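Local coordinates for protein LS-24 (Lathyrus sativus, PDB 3LP9) that probably binds hemin as a monomer or spermine as a dimer, and may take part in oxidative stress responses and polyamine biosynthesis, at residues A8-S13 and E17-I22; A176-H181 and E185-K190; F68-N73 and I143-N148; E74-Y79 and D106-F111; P46-D49 and L54-T57. All coordinates share one frame; numbering follows the deposited sequence.

Contact 1 of 5, residues A8-S13 and E17-I22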
# COMPACT_ATOMS: atom_id res chain seq x y z
N ALA A 8 -13.08 -11.50 3.77
CA ALA A 8 -13.85 -10.44 3.14
C ALA A 8 -14.95 -11.06 2.27
O ALA A 8 -14.82 -12.19 1.88
CB ALA A 8 -12.96 -9.53 2.31
N ALA A 9 -16.03 -10.33 1.97
CA ALA A 9 -17.05 -10.81 1.10
C ALA A 9 -17.84 -9.64 0.56
O ALA A 9 -18.01 -8.65 1.23
CB ALA A 9 -18.02 -11.75 1.87
N PHE A 10 -18.37 -9.79 -0.65
CA PHE A 10 -19.35 -8.83 -1.16
C PHE A 10 -20.33 -9.48 -2.13
O PHE A 10 -20.07 -10.50 -2.73
CB PHE A 10 -18.63 -7.58 -1.72
CG PHE A 10 -17.97 -7.77 -3.05
CD1 PHE A 10 -16.58 -7.77 -3.15
CD2 PHE A 10 -18.76 -7.78 -4.26
CE1 PHE A 10 -15.96 -7.86 -4.44
CE2 PHE A 10 -18.16 -7.87 -5.52
CZ PHE A 10 -16.78 -7.91 -5.62
N ARG A 11 -21.51 -8.89 -2.21
CA ARG A 11 -22.54 -9.35 -3.11
C ARG A 11 -22.31 -8.95 -4.59
O ARG A 11 -22.03 -7.76 -4.93
CB ARG A 11 -23.92 -8.84 -2.63
CG ARG A 11 -25.07 -9.56 -3.34
CD ARG A 11 -26.39 -8.98 -3.14
NE ARG A 11 -26.27 -7.56 -3.08
CZ ARG A 11 -26.99 -6.80 -2.29
NH1 ARG A 11 -27.91 -7.34 -1.50
NH2 ARG A 11 -26.77 -5.50 -2.25
N SER A 12 -22.48 -9.92 -5.49
CA SER A 12 -22.37 -9.65 -6.93
C SER A 12 -23.64 -9.01 -7.46
O SER A 12 -24.71 -9.22 -6.90
CB SER A 12 -22.07 -10.92 -7.69
OG SER A 12 -21.88 -10.61 -9.07
N SER A 13 -23.52 -8.19 -8.50
CA SER A 13 -24.74 -7.67 -9.20
C SER A 13 -25.45 -8.82 -9.93
O SER A 13 -26.64 -8.71 -10.28
CB SER A 13 -24.38 -6.56 -10.20
OG SER A 13 -23.42 -6.99 -11.13
N GLU A 17 -25.04 -14.60 -6.44
CA GLU A 17 -23.59 -14.80 -6.43
C GLU A 17 -22.89 -13.80 -5.48
O GLU A 17 -23.35 -12.67 -5.31
CB GLU A 17 -23.04 -14.63 -7.86
CG GLU A 17 -23.60 -15.70 -8.80
CD GLU A 17 -23.06 -15.62 -10.19
OE1 GLU A 17 -21.92 -15.16 -10.41
OE2 GLU A 17 -23.84 -16.04 -11.09
N ALA A 18 -21.77 -14.26 -4.87
CA ALA A 18 -21.01 -13.48 -3.94
C ALA A 18 -19.52 -13.89 -4.03
O ALA A 18 -19.22 -15.03 -4.32
CB ALA A 18 -21.54 -13.68 -2.57
N TYR A 19 -18.61 -12.93 -3.85
CA TYR A 19 -17.15 -13.16 -3.82
C TYR A 19 -16.67 -13.24 -2.35
O TYR A 19 -17.02 -12.40 -1.50
CB TYR A 19 -16.44 -12.01 -4.57
CG TYR A 19 -16.78 -11.87 -6.03
CD1 TYR A 19 -15.97 -12.46 -7.01
CD2 TYR A 19 -17.91 -11.15 -6.44
CE1 TYR A 19 -16.26 -12.32 -8.40
CE2 TYR A 19 -18.21 -11.02 -7.81
CZ TYR A 19 -17.38 -11.61 -8.79
OH TYR A 19 -17.66 -11.58 -10.14
N PHE A 20 -15.91 -14.29 -2.04
CA PHE A 20 -15.41 -14.51 -0.67
C PHE A 20 -13.93 -14.39 -0.81
O PHE A 20 -13.35 -14.98 -1.73
CB PHE A 20 -15.76 -15.92 -0.14
CG PHE A 20 -17.23 -16.17 0.14
CD1 PHE A 20 -18.17 -15.16 0.10
CD2 PHE A 20 -17.66 -17.44 0.51
CE1 PHE A 20 -19.46 -15.39 0.37
CE2 PHE A 20 -18.94 -17.67 0.80
CZ PHE A 20 -19.86 -16.62 0.70
N PHE A 21 -13.31 -13.61 0.06
CA PHE A 21 -11.88 -13.46 0.02
C PHE A 21 -11.21 -14.17 1.19
O PHE A 21 -11.54 -13.94 2.35
CB PHE A 21 -11.48 -11.97 -0.08
CG PHE A 21 -12.07 -11.28 -1.28
CD1 PHE A 21 -11.50 -11.45 -2.53
CD2 PHE A 21 -13.23 -10.55 -1.17
CE1 PHE A 21 -12.09 -10.89 -3.67
CE2 PHE A 21 -13.84 -9.98 -2.29
CZ PHE A 21 -13.25 -10.15 -3.56
N ILE A 22 -10.28 -15.03 0.85
CA ILE A 22 -9.61 -15.90 1.83
C ILE A 22 -8.13 -15.82 1.55
O ILE A 22 -7.72 -16.00 0.41
CB ILE A 22 -10.02 -17.40 1.68
CG1 ILE A 22 -11.51 -17.54 1.41
CG2 ILE A 22 -9.56 -18.25 2.91
CD1 ILE A 22 -11.93 -18.90 1.12
O HOH W 1 -20.52 -12.40 -10.29
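The first beta hairpin of the four-bladed hemopexin propeller is formed where strand 6-11 pairs antiparallel with strand 17-22, Ala8 facing Phe21 and Phe10 facing Tyr19 as hydrogen-bonded pairs. Phe21 N bonds Ala8 O (2.8 Å) and Tyr19 N bonds Phe10 O. Ala8, Phe10, Tyr19 and Phe21 share one face of the hairpin, where the rings of Phe10, Tyr19 and Phe21 form an aromatic cluster. With CG between its backbone N and carbonyl carbon (chi1 75°), Phe10 swings its ring over the partner strand: CE2 lies 3.4 Å from Tyr19 CD2, and CD1 meets the edge of the Phe21 ring, 3.6 Å from CE2. Tyr19 CB rests over a face of Phe10 in a CH-pi contact. At the turn, one water joins Ser12 OG (2.6 Å) and Tyr19 OH and donates to Glu17 OE1; Ser12 OG also bonds Lys14 N. The contact is thus apolar on the face of the three rings, with the polar ends of Ser12, Glu17 and Tyr19 collected round one water.

Contact 2 of 5, residues A176-H181 and E185-K190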
# COMPACT_ATOMS: atom_id res chain seq x y z
N ALA A 176 -15.79 -11.37 8.37
CA ALA A 176 -16.29 -10.85 7.10
C ALA A 176 -17.84 -10.79 7.13
O ALA A 176 -18.50 -11.33 8.05
CB ALA A 176 -15.88 -11.72 6.00
N ALA A 177 -18.40 -10.19 6.09
CA ALA A 177 -19.85 -10.09 5.95
C ALA A 177 -20.25 -9.71 4.55
O ALA A 177 -19.40 -9.32 3.77
CB ALA A 177 -20.41 -9.11 6.97
N PHE A 178 -21.55 -9.81 4.24
CA PHE A 178 -22.14 -9.32 2.99
C PHE A 178 -23.67 -9.42 3.07
O PHE A 178 -24.18 -10.36 3.60
CB PHE A 178 -21.57 -10.04 1.70
CG PHE A 178 -22.23 -11.38 1.38
CD1 PHE A 178 -21.91 -12.53 2.11
CD2 PHE A 178 -23.18 -11.49 0.37
CE1 PHE A 178 -22.55 -13.74 1.83
CE2 PHE A 178 -23.82 -12.70 0.07
CZ PHE A 178 -23.52 -13.81 0.79
N ALA A 179 -24.37 -8.42 2.52
CA ALA A 179 -25.81 -8.37 2.31
C ALA A 179 -26.27 -9.35 1.19
O ALA A 179 -25.76 -9.27 0.07
CB ALA A 179 -26.18 -6.99 1.92
N SER A 180 -27.25 -10.20 1.51
CA SER A 180 -27.84 -11.11 0.60
C SER A 180 -28.69 -10.44 -0.49
O SER A 180 -29.11 -9.27 -0.38
CB SER A 180 -28.73 -12.05 1.41
OG SER A 180 -29.02 -13.26 0.72
N HIS A 181 -28.93 -11.22 -1.56
CA HIS A 181 -29.82 -10.84 -2.63
C HIS A 181 -31.25 -10.91 -2.06
O HIS A 181 -32.23 -10.36 -2.62
CB HIS A 181 -29.66 -11.81 -3.78
CG HIS A 181 -28.37 -11.64 -4.54
ND1 HIS A 181 -28.26 -10.79 -5.63
CD2 HIS A 181 -27.17 -12.24 -4.41
CE1 HIS A 181 -27.03 -10.86 -6.12
NE2 HIS A 181 -26.35 -11.72 -5.39
N GLU A 185 -31.41 -9.43 4.41
CA GLU A 185 -30.77 -10.53 5.08
C GLU A 185 -29.26 -10.36 4.92
O GLU A 185 -28.79 -9.95 3.86
CB GLU A 185 -31.24 -11.87 4.53
CG GLU A 185 -32.67 -12.21 4.92
CD GLU A 185 -33.09 -13.59 4.50
OE1 GLU A 185 -32.23 -14.54 4.43
OE2 GLU A 185 -34.31 -13.73 4.26
N VAL A 186 -28.51 -10.68 5.97
CA VAL A 186 -27.08 -10.38 6.01
C VAL A 186 -26.39 -11.60 6.55
O VAL A 186 -26.95 -12.30 7.37
CB VAL A 186 -26.74 -9.09 6.87
CG1 VAL A 186 -25.29 -8.73 6.70
CG2 VAL A 186 -27.63 -7.94 6.44
N TYR A 187 -25.20 -11.86 6.02
CA TYR A 187 -24.38 -12.95 6.44
C TYR A 187 -23.17 -12.39 7.14
O TYR A 187 -22.53 -11.47 6.65
CB TYR A 187 -23.94 -13.84 5.25
CG TYR A 187 -25.00 -14.68 4.63
CD1 TYR A 187 -25.49 -15.79 5.29
CD2 TYR A 187 -25.54 -14.35 3.37
CE1 TYR A 187 -26.51 -16.57 4.72
CE2 TYR A 187 -26.52 -15.11 2.79
CZ TYR A 187 -27.02 -16.20 3.47
OH TYR A 187 -28.02 -16.93 2.92
N PHE A 188 -22.84 -12.96 8.29
CA PHE A 188 -21.66 -12.59 9.12
C PHE A 188 -20.86 -13.84 9.27
O PHE A 188 -21.42 -14.91 9.56
CB PHE A 188 -22.08 -12.05 10.54
CG PHE A 188 -22.80 -10.73 10.49
CD1 PHE A 188 -22.09 -9.51 10.57
CD2 PHE A 188 -24.19 -10.68 10.32
CE1 PHE A 188 -22.76 -8.30 10.46
CE2 PHE A 188 -24.85 -9.47 10.24
CZ PHE A 188 -24.11 -8.28 10.32
N PHE A 189 -19.55 -13.73 9.08
CA PHE A 189 -18.67 -14.89 9.25
C PHE A 189 -17.67 -14.60 10.37
O PHE A 189 -17.29 -13.44 10.63
CB PHE A 189 -17.89 -15.21 7.96
CG PHE A 189 -18.76 -15.41 6.73
CD1 PHE A 189 -19.63 -16.51 6.62
CD2 PHE A 189 -18.71 -14.50 5.66
CE1 PHE A 189 -20.42 -16.70 5.48
CE2 PHE A 189 -19.49 -14.67 4.50
CZ PHE A 189 -20.35 -15.80 4.42
N LYS A 190 -17.23 -15.68 10.98
CA LYS A 190 -16.28 -15.63 12.06
C LYS A 190 -15.79 -17.04 12.24
O LYS A 190 -16.59 -17.98 12.54
CB LYS A 190 -16.93 -15.13 13.35
CG LYS A 190 -15.97 -15.07 14.48
CD LYS A 190 -15.96 -13.68 14.98
CE LYS A 190 -15.11 -13.58 16.19
NZ LYS A 190 -15.40 -12.30 16.87
O HOH W 2 -30.11 -15.03 2.31
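Phe178 and Tyr187 run alongside each other, their ring planes 24° apart but offset with little overlap; Phe178 CZ comes within 3.3 Å of Tyr187 CD2. Phe189 approaches from the next hydrogen-bonded pair, its CZ in the plane of the Phe178 ring at the edge, 4.0 Å from CE1. In turn the edge of Phe189 receives Ala176 CB. Phe178 reaches both partners because a chi1 of 82° sets its CG over the main chain and tips the ring across the strand boundary. An alanine at this position is likely to leave Tyr187 and Phe189 without the ring that both lean on, opening a gap in the buried face. Beneath the rings the backbones are locked by Tyr187 N to Phe178 O (3.0 Å) and Phe189 N to Ala176 O (2.8 Å). Further out, a water joins Ser180 OG and Tyr187 OH and donates to Glu185 OE1 (3.0 Å). Tyr217 also bonds the Tyr187 hydroxyl, Arg196 forms a salt bridge with Glu185, and Tyr31 meets Phe178 edge-to-face. Such an antiparallel hairpin belongs to the inner part of a hemopexin propeller blade, here beside the calcium-bearing centre.

Contact 3 of 5, residues F68-N73 and I143-N148. With NA (sodium ion), chain G.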
# COMPACT_ATOMS: atom_id res chain seq x y z
N PHE A 68 -17.16 -4.37 0.28
CA PHE A 68 -18.60 -4.25 0.22
C PHE A 68 -18.93 -3.66 -1.15
O PHE A 68 -18.26 -2.75 -1.65
CB PHE A 68 -19.17 -3.42 1.37
CG PHE A 68 -18.68 -1.95 1.40
CD1 PHE A 68 -17.67 -1.54 2.27
CD2 PHE A 68 -19.26 -0.98 0.57
CE1 PHE A 68 -17.24 -0.18 2.27
CE2 PHE A 68 -18.83 0.35 0.58
CZ PHE A 68 -17.85 0.76 1.43
N ASP A 69 -19.92 -4.27 -1.77
CA ASP A 69 -20.49 -3.77 -3.02
C ASP A 69 -21.16 -2.43 -2.80
O ASP A 69 -21.73 -2.17 -1.74
CB ASP A 69 -21.50 -4.77 -3.54
CG ASP A 69 -22.46 -5.26 -2.45
OD1 ASP A 69 -22.05 -6.01 -1.52
OD2 ASP A 69 -23.66 -4.96 -2.59
N THR A 70 -21.10 -1.55 -3.81
CA THR A 70 -21.71 -0.23 -3.72
C THR A 70 -22.93 -0.29 -4.62
O THR A 70 -24.05 -0.46 -4.17
CB THR A 70 -20.67 0.89 -4.10
OG1 THR A 70 -19.86 0.43 -5.19
CG2 THR A 70 -19.73 1.17 -2.94
N GLU A 71 -22.69 -0.24 -5.92
CA GLU A 71 -23.73 -0.16 -6.90
C GLU A 71 -23.17 -0.60 -8.22
O GLU A 71 -21.97 -0.48 -8.45
CB GLU A 71 -24.27 1.25 -7.03
CG GLU A 71 -23.26 2.41 -7.17
CD GLU A 71 -23.99 3.76 -7.14
OE1 GLU A 71 -24.47 4.16 -6.06
OE2 GLU A 71 -24.08 4.44 -8.16
N ASN A 72 -24.04 -1.11 -9.09
CA ASN A 72 -23.61 -1.59 -10.39
C ASN A 72 -22.57 -2.70 -10.22
O ASN A 72 -22.79 -3.63 -9.42
CB ASN A 72 -23.11 -0.42 -11.25
CG ASN A 72 -24.23 0.52 -11.61
OD1 ASN A 72 -25.29 0.06 -11.94
ND2 ASN A 72 -24.03 1.81 -11.47
N ASN A 73 -21.47 -2.62 -10.95
CA ASN A 73 -20.45 -3.64 -10.80
C ASN A 73 -19.28 -3.09 -10.00
O ASN A 73 -18.16 -3.48 -10.23
CB ASN A 73 -19.95 -4.20 -12.16
CG ASN A 73 -21.07 -4.74 -13.05
OD1 ASN A 73 -22.13 -5.10 -12.57
ND2 ASN A 73 -20.82 -4.81 -14.34
N ILE A 143 -22.30 4.33 7.54
CA ILE A 143 -21.95 5.48 6.69
C ILE A 143 -22.89 5.71 5.48
O ILE A 143 -23.78 4.89 5.21
CB ILE A 143 -20.47 5.45 6.26
CG1 ILE A 143 -20.27 4.55 5.04
CG2 ILE A 143 -19.59 5.07 7.43
CD1 ILE A 143 -18.89 4.60 4.43
N ASP A 144 -22.71 6.82 4.78
CA ASP A 144 -23.39 7.09 3.52
C ASP A 144 -22.31 7.42 2.49
O ASP A 144 -21.69 8.47 2.58
CB ASP A 144 -24.37 8.21 3.69
CG ASP A 144 -25.14 8.52 2.42
OD1 ASP A 144 -24.57 8.59 1.29
OD2 ASP A 144 -26.36 8.71 2.54
N TYR A 145 -22.02 6.52 1.55
CA TYR A 145 -20.95 6.77 0.60
C TYR A 145 -21.24 7.80 -0.47
O TYR A 145 -20.31 8.18 -1.20
CB TYR A 145 -20.42 5.51 -0.05
CG TYR A 145 -21.39 4.82 -0.99
CD1 TYR A 145 -21.96 3.59 -0.63
CD2 TYR A 145 -21.67 5.37 -2.26
CE1 TYR A 145 -22.79 2.90 -1.51
CE2 TYR A 145 -22.55 4.73 -3.16
CZ TYR A 145 -23.12 3.49 -2.78
OH TYR A 145 -23.96 2.84 -3.66
N GLY A 146 -22.48 8.30 -0.58
CA GLY A 146 -22.77 9.40 -1.50
C GLY A 146 -22.39 10.71 -0.87
O GLY A 146 -21.78 11.57 -1.50
N SER A 147 -22.76 10.89 0.40
CA SER A 147 -22.40 12.10 1.17
C SER A 147 -21.03 11.93 1.79
O SER A 147 -20.38 12.90 2.20
CB SER A 147 -23.40 12.37 2.27
OG SER A 147 -23.16 11.53 3.40
N ASN A 148 -20.57 10.68 1.84
CA ASN A 148 -19.26 10.35 2.39
C ASN A 148 -19.23 10.86 3.81
O ASN A 148 -18.40 11.68 4.15
CB ASN A 148 -18.08 10.92 1.54
CG ASN A 148 -16.76 10.21 1.83
OD1 ASN A 148 -16.77 9.04 2.25
ND2 ASN A 148 -15.62 10.89 1.62
NA NA G . -22.65 -6.32 1.15
O HOH W 3 -19.88 -7.03 1.96
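The ring of Tyr145 has Thr70 CG2 over one face and the carboxylate of Glu71 at its edge. The methyl stands 3.8 Å above the ring plane, displaced toward the rim, close enough for a CH-pi contact, with CG2 3.8 Å from Tyr145 CE1. Glu71 OE1 lies in the plane of the ring and accepts the phenol proton, 2.8 Å from Tyr145 OH, on its anti lone pair; the carboxylate plane is turned 68° from the ring. A chi1 of 48° folds Glu71 CG back over its own backbone, and from there the chain runs out extended to the hydroxyl. Tyr145 OH is gripped a second time by Arg125 NH2, and Arg125 NE bonds Thr70 O, so one guanidinium spans both sides of the contact. That positive charge would probably strengthen the bond to Glu71.

Behind Tyr145 the chain turns sharply. Asp144 OD1 accepts from Gly146 N at 2.8 Å, nearly along its C-O bond, and from Ser147 N at 3.1 Å, well above the carboxylate plane. On the far side of segment 68-73, Asp69 OD1 binds the sodium ion at 2.8 Å, and its OD2 forms a salt bridge with Arg11. The contact is a junction between adjacent blades of the propeller: the loop leaving innermost strand 66-69 meets Tyr145, inside the Asx turn that links strands 139-144 and 149-157 of the next blade.

Contact 4 of 5, residues E74-Y79 and D106-F111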
# COMPACT_ATOMS: atom_id res chain seq x y z
N GLU A 74 -19.54 -2.19 -9.05
CA GLU A 74 -18.48 -1.65 -8.20
C GLU A 74 -18.52 -2.09 -6.74
O GLU A 74 -19.55 -2.51 -6.26
CB GLU A 74 -18.49 -0.13 -8.24
CG GLU A 74 -18.28 0.40 -9.65
CD GLU A 74 -18.32 1.89 -9.76
OE1 GLU A 74 -18.10 2.57 -8.73
OE2 GLU A 74 -18.54 2.38 -10.88
N ALA A 75 -17.35 -2.01 -6.07
CA ALA A 75 -17.11 -2.44 -4.66
C ALA A 75 -15.81 -1.80 -4.15
O ALA A 75 -14.86 -1.62 -4.89
CB ALA A 75 -17.02 -3.93 -4.53
N PHE A 76 -15.81 -1.50 -2.85
CA PHE A 76 -14.65 -1.00 -2.13
C PHE A 76 -13.95 -2.22 -1.54
O PHE A 76 -14.59 -3.12 -1.01
CB PHE A 76 -15.06 -0.01 -1.00
CG PHE A 76 -15.03 1.44 -1.41
CD1 PHE A 76 -13.82 2.10 -1.59
CD2 PHE A 76 -16.21 2.14 -1.65
CE1 PHE A 76 -13.78 3.42 -1.96
CE2 PHE A 76 -16.17 3.46 -2.02
CZ PHE A 76 -14.98 4.11 -2.19
N ILE A 77 -12.65 -2.26 -1.67
CA ILE A 77 -11.82 -3.33 -1.10
C ILE A 77 -10.82 -2.67 -0.18
O ILE A 77 -10.51 -1.49 -0.32
CB ILE A 77 -11.10 -4.18 -2.20
CG1 ILE A 77 -10.20 -3.33 -3.11
CG2 ILE A 77 -12.14 -4.93 -3.02
CD1 ILE A 77 -9.50 -4.09 -4.19
N PHE A 78 -10.35 -3.41 0.81
CA PHE A 78 -9.41 -2.86 1.82
C PHE A 78 -8.32 -3.91 2.02
O PHE A 78 -8.55 -5.10 1.81
CB PHE A 78 -10.15 -2.59 3.14
CG PHE A 78 -11.27 -1.57 3.06
CD1 PHE A 78 -11.10 -0.33 3.56
CD2 PHE A 78 -12.50 -1.91 2.49
CE1 PHE A 78 -12.14 0.66 3.49
CE2 PHE A 78 -13.60 -0.96 2.45
CZ PHE A 78 -13.37 0.35 2.93
N TYR A 79 -7.12 -3.45 2.42
CA TYR A 79 -6.07 -4.29 2.90
C TYR A 79 -5.33 -3.44 3.88
O TYR A 79 -4.65 -2.45 3.50
CB TYR A 79 -5.09 -4.75 1.79
CG TYR A 79 -3.90 -5.46 2.40
CD1 TYR A 79 -4.05 -6.73 2.96
CD2 TYR A 79 -2.64 -4.81 2.51
CE1 TYR A 79 -2.95 -7.37 3.61
CE2 TYR A 79 -1.55 -5.45 3.16
CZ TYR A 79 -1.73 -6.71 3.71
OH TYR A 79 -0.68 -7.36 4.30
N ASP A 106 -7.94 8.80 4.27
CA ASP A 106 -7.97 9.80 3.26
C ASP A 106 -9.15 9.64 2.28
O ASP A 106 -9.74 10.65 1.85
CB ASP A 106 -6.54 9.88 2.65
CG ASP A 106 -6.52 10.03 1.11
OD1 ASP A 106 -6.93 11.08 0.47
OD2 ASP A 106 -5.97 9.06 0.52
N VAL A 107 -9.60 8.42 2.00
CA VAL A 107 -10.83 8.27 1.17
C VAL A 107 -12.05 8.53 2.04
O VAL A 107 -13.06 9.14 1.57
CB VAL A 107 -10.95 6.87 0.53
CG1 VAL A 107 -12.37 6.66 -0.07
CG2 VAL A 107 -9.85 6.67 -0.51
N PHE A 108 -11.95 8.07 3.29
CA PHE A 108 -12.98 8.30 4.28
C PHE A 108 -12.47 9.16 5.42
O PHE A 108 -12.14 8.61 6.45
CB PHE A 108 -13.51 6.96 4.82
CG PHE A 108 -13.99 6.03 3.75
CD1 PHE A 108 -15.19 6.27 3.08
CD2 PHE A 108 -13.26 4.89 3.42
CE1 PHE A 108 -15.67 5.41 2.07
CE2 PHE A 108 -13.72 4.00 2.40
CZ PHE A 108 -14.90 4.28 1.73
N PRO A 109 -12.39 10.52 5.24
CA PRO A 109 -11.75 11.33 6.28
C PRO A 109 -12.33 11.14 7.70
O PRO A 109 -11.57 11.12 8.69
CB PRO A 109 -11.90 12.79 5.74
CG PRO A 109 -11.87 12.56 4.22
CD PRO A 109 -12.77 11.35 4.08
N PHE A 110 -13.66 11.01 7.79
CA PHE A 110 -14.35 10.87 9.09
C PHE A 110 -13.81 9.69 9.93
O PHE A 110 -14.21 9.54 11.10
CB PHE A 110 -15.87 10.71 8.90
CG PHE A 110 -16.25 9.58 8.00
CD1 PHE A 110 -16.47 9.81 6.67
CD2 PHE A 110 -16.33 8.29 8.46
CE1 PHE A 110 -16.77 8.76 5.82
CE2 PHE A 110 -16.62 7.25 7.64
CZ PHE A 110 -16.83 7.46 6.31
N PHE A 111 -12.92 8.88 9.34
CA PHE A 111 -12.38 7.71 10.00
C PHE A 111 -11.05 8.00 10.61
O PHE A 111 -10.58 7.22 11.44
CB PHE A 111 -12.22 6.52 9.06
CG PHE A 111 -13.41 5.59 9.05
CD1 PHE A 111 -14.33 5.61 10.09
CD2 PHE A 111 -13.63 4.75 7.98
CE1 PHE A 111 -15.46 4.80 10.07
CE2 PHE A 111 -14.73 3.93 7.94
CZ PHE A 111 -15.66 3.94 8.99
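Phe76 and Phe108 form an edge-to-face pair, the edge of Phe108 turned to the face of Phe76. Phe108 CZ stands over the centre of that face, 3.8 Å above the plane of the Phe76 ring, with the two planes 59° apart. Apolar packing flanks the pair. Phe78 crosses Phe108 at about a right angle and brings CZ to 3.7 Å from Phe108 CE2, while Val107 CG1 touches Phe76 CE1 at 4.0 Å and also lies over the centre of a face of Phe108. A serine in place of Phe76 would probably leave the Phe108 edge and Val107 CG1 facing a gap. No hydrogen bond links the segments. Strand 74-79 runs between strands 66-69 and 82-87 of its sheet, and Phe108 follows directly on helix 104-107, with Ile143 of strand 139-144 packing on its ring. Asn148 ND2 bonds Val107 O, and at the outer ends Asp106 and Tyr79 hydrogen-bond to Tyr62 and Lys103 of the second subunit.

Contact 5 of 5, residues P46-D49 and L54-T57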
# COMPACT_ATOMS: atom_id res chain seq x y z
N PRO A 46 -5.85 -17.10 -6.71
CA PRO A 46 -5.26 -15.77 -6.38
C PRO A 46 -5.99 -14.58 -6.95
O PRO A 46 -6.43 -14.56 -8.10
CB PRO A 46 -3.85 -15.85 -6.91
CG PRO A 46 -3.54 -17.33 -6.85
CD PRO A 46 -4.82 -18.03 -7.24
N VAL A 47 -6.13 -13.58 -6.10
CA VAL A 47 -6.66 -12.29 -6.50
C VAL A 47 -5.85 -11.71 -7.66
O VAL A 47 -6.42 -10.99 -8.51
CB VAL A 47 -6.61 -11.33 -5.29
CG1 VAL A 47 -7.27 -10.01 -5.62
CG2 VAL A 47 -7.29 -12.05 -4.06
N ARG A 48 -4.55 -12.05 -7.70
CA ARG A 48 -3.65 -11.37 -8.65
C ARG A 48 -3.92 -11.95 -10.03
O ARG A 48 -3.68 -11.29 -11.03
CB ARG A 48 -2.18 -11.57 -8.27
CG ARG A 48 -1.73 -13.02 -8.42
CD ARG A 48 -0.40 -13.27 -7.85
NE ARG A 48 -0.41 -12.91 -6.45
CZ ARG A 48 -0.32 -13.77 -5.44
NH1 ARG A 48 -0.19 -15.08 -5.69
NH2 ARG A 48 -0.38 -13.32 -4.19
N ASP A 49 -4.44 -13.20 -10.05
CA ASP A 49 -4.70 -14.00 -11.28
C ASP A 49 -6.15 -13.76 -11.71
O ASP A 49 -6.42 -13.58 -12.92
CB ASP A 49 -4.47 -15.50 -11.09
CG ASP A 49 -3.04 -15.84 -10.80
OD1 ASP A 49 -2.13 -15.13 -11.27
OD2 ASP A 49 -2.79 -16.83 -10.12
N LEU A 54 -5.49 -5.92 -10.32
CA LEU A 54 -5.01 -5.89 -8.93
C LEU A 54 -3.66 -6.57 -8.77
O LEU A 54 -2.99 -6.38 -7.79
CB LEU A 54 -6.06 -6.55 -8.04
CG LEU A 54 -7.08 -5.69 -7.31
CD1 LEU A 54 -7.50 -4.49 -8.10
CD2 LEU A 54 -8.29 -6.50 -6.93
N ASN A 55 -3.27 -7.37 -9.76
CA ASN A 55 -2.03 -8.11 -9.81
C ASN A 55 -0.78 -7.40 -9.26
O ASN A 55 -0.20 -7.83 -8.24
CB ASN A 55 -1.83 -8.61 -11.23
CG ASN A 55 -0.40 -9.06 -11.52
OD1 ASN A 55 0.13 -9.99 -10.94
ND2 ASN A 55 0.25 -8.33 -12.43
N GLN A 56 -0.35 -6.31 -9.89
CA GLN A 56 0.77 -5.56 -9.32
C GLN A 56 0.34 -4.39 -8.43
O GLN A 56 0.64 -3.26 -8.70
CB GLN A 56 1.76 -5.15 -10.42
CG GLN A 56 2.29 -6.38 -11.20
CD GLN A 56 3.37 -6.00 -12.15
OE1 GLN A 56 3.11 -5.36 -13.16
NE2 GLN A 56 4.58 -6.28 -11.79
N THR A 57 -0.38 -4.70 -7.36
CA THR A 57 -0.80 -3.74 -6.34
C THR A 57 -0.75 -4.47 -4.99
O THR A 57 -0.51 -5.68 -5.00
CB THR A 57 -2.23 -3.21 -6.61
OG1 THR A 57 -3.16 -4.28 -6.38
CG2 THR A 57 -2.36 -2.70 -8.02
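Val47 and Leu54 meet at a slant through one branch each, Val47 CG1 touching Leu54 CD2 at 3.9 Å. The valine holds CG1 opposite its backbone N (chi1 -175°), and this branch is the one presented to the leucine. The second pair of residues is set closer, with the CA atoms of Arg48 and Asn55 just 3.8 Å apart, so that main chain as well as side chains takes part. Asn55 lays its CB 3.3 Å from Arg48 O and its OD1 3.9 Å from Arg48 CB, which makes this a van der Waals contact with the root of the arginine and not with its charged end. That end turns elsewhere: the chain bends at chi3 and carries the guanidinium away from Asn55, where NH2 forms a salt bridge with Asp24 and NE bonds Gly60 O.

Each segment is also braced from within. Asp49 N bonds Pro46 O at 3.1 Å as helix 47-50 begins, with Pro46 at its N-cap position, while Thr57 OG1 donates to Leu54 O across the bend of segment 54-57. Thr57 stands at the N-cap position of helix 58-62. The contact therefore packs helix 47-50 against the loop that leads to helix 58-62. Leu54 and Thr57 also pack on Ile97 of strand 96-98, and Gln56 NE2 bonds Ile97 O of the second subunit.

Contacts 1 and 2 are equivalent inner hairpins of two different blades, both in the core: each combines a strand ladder, an aromatic face and a water at the turn. They touch directly, His181 NE2 bonding Glu17 O. Contacts 3 and 4 share the sheet of strands 66-69 and 74-79. Contact 3, polar and partly exposed, reaches from this sheet to the next; contact 4 packs it on the end of helix 104-107, a buried aromatic packing without hydrogen bonds. Ser13 OG of contact 1 bonds Asn73 OD1 of contact 3. Contact 5 is peripheral, a loop packing that touches contact 4 through Leu54 and Ile77, and both border the second subunit.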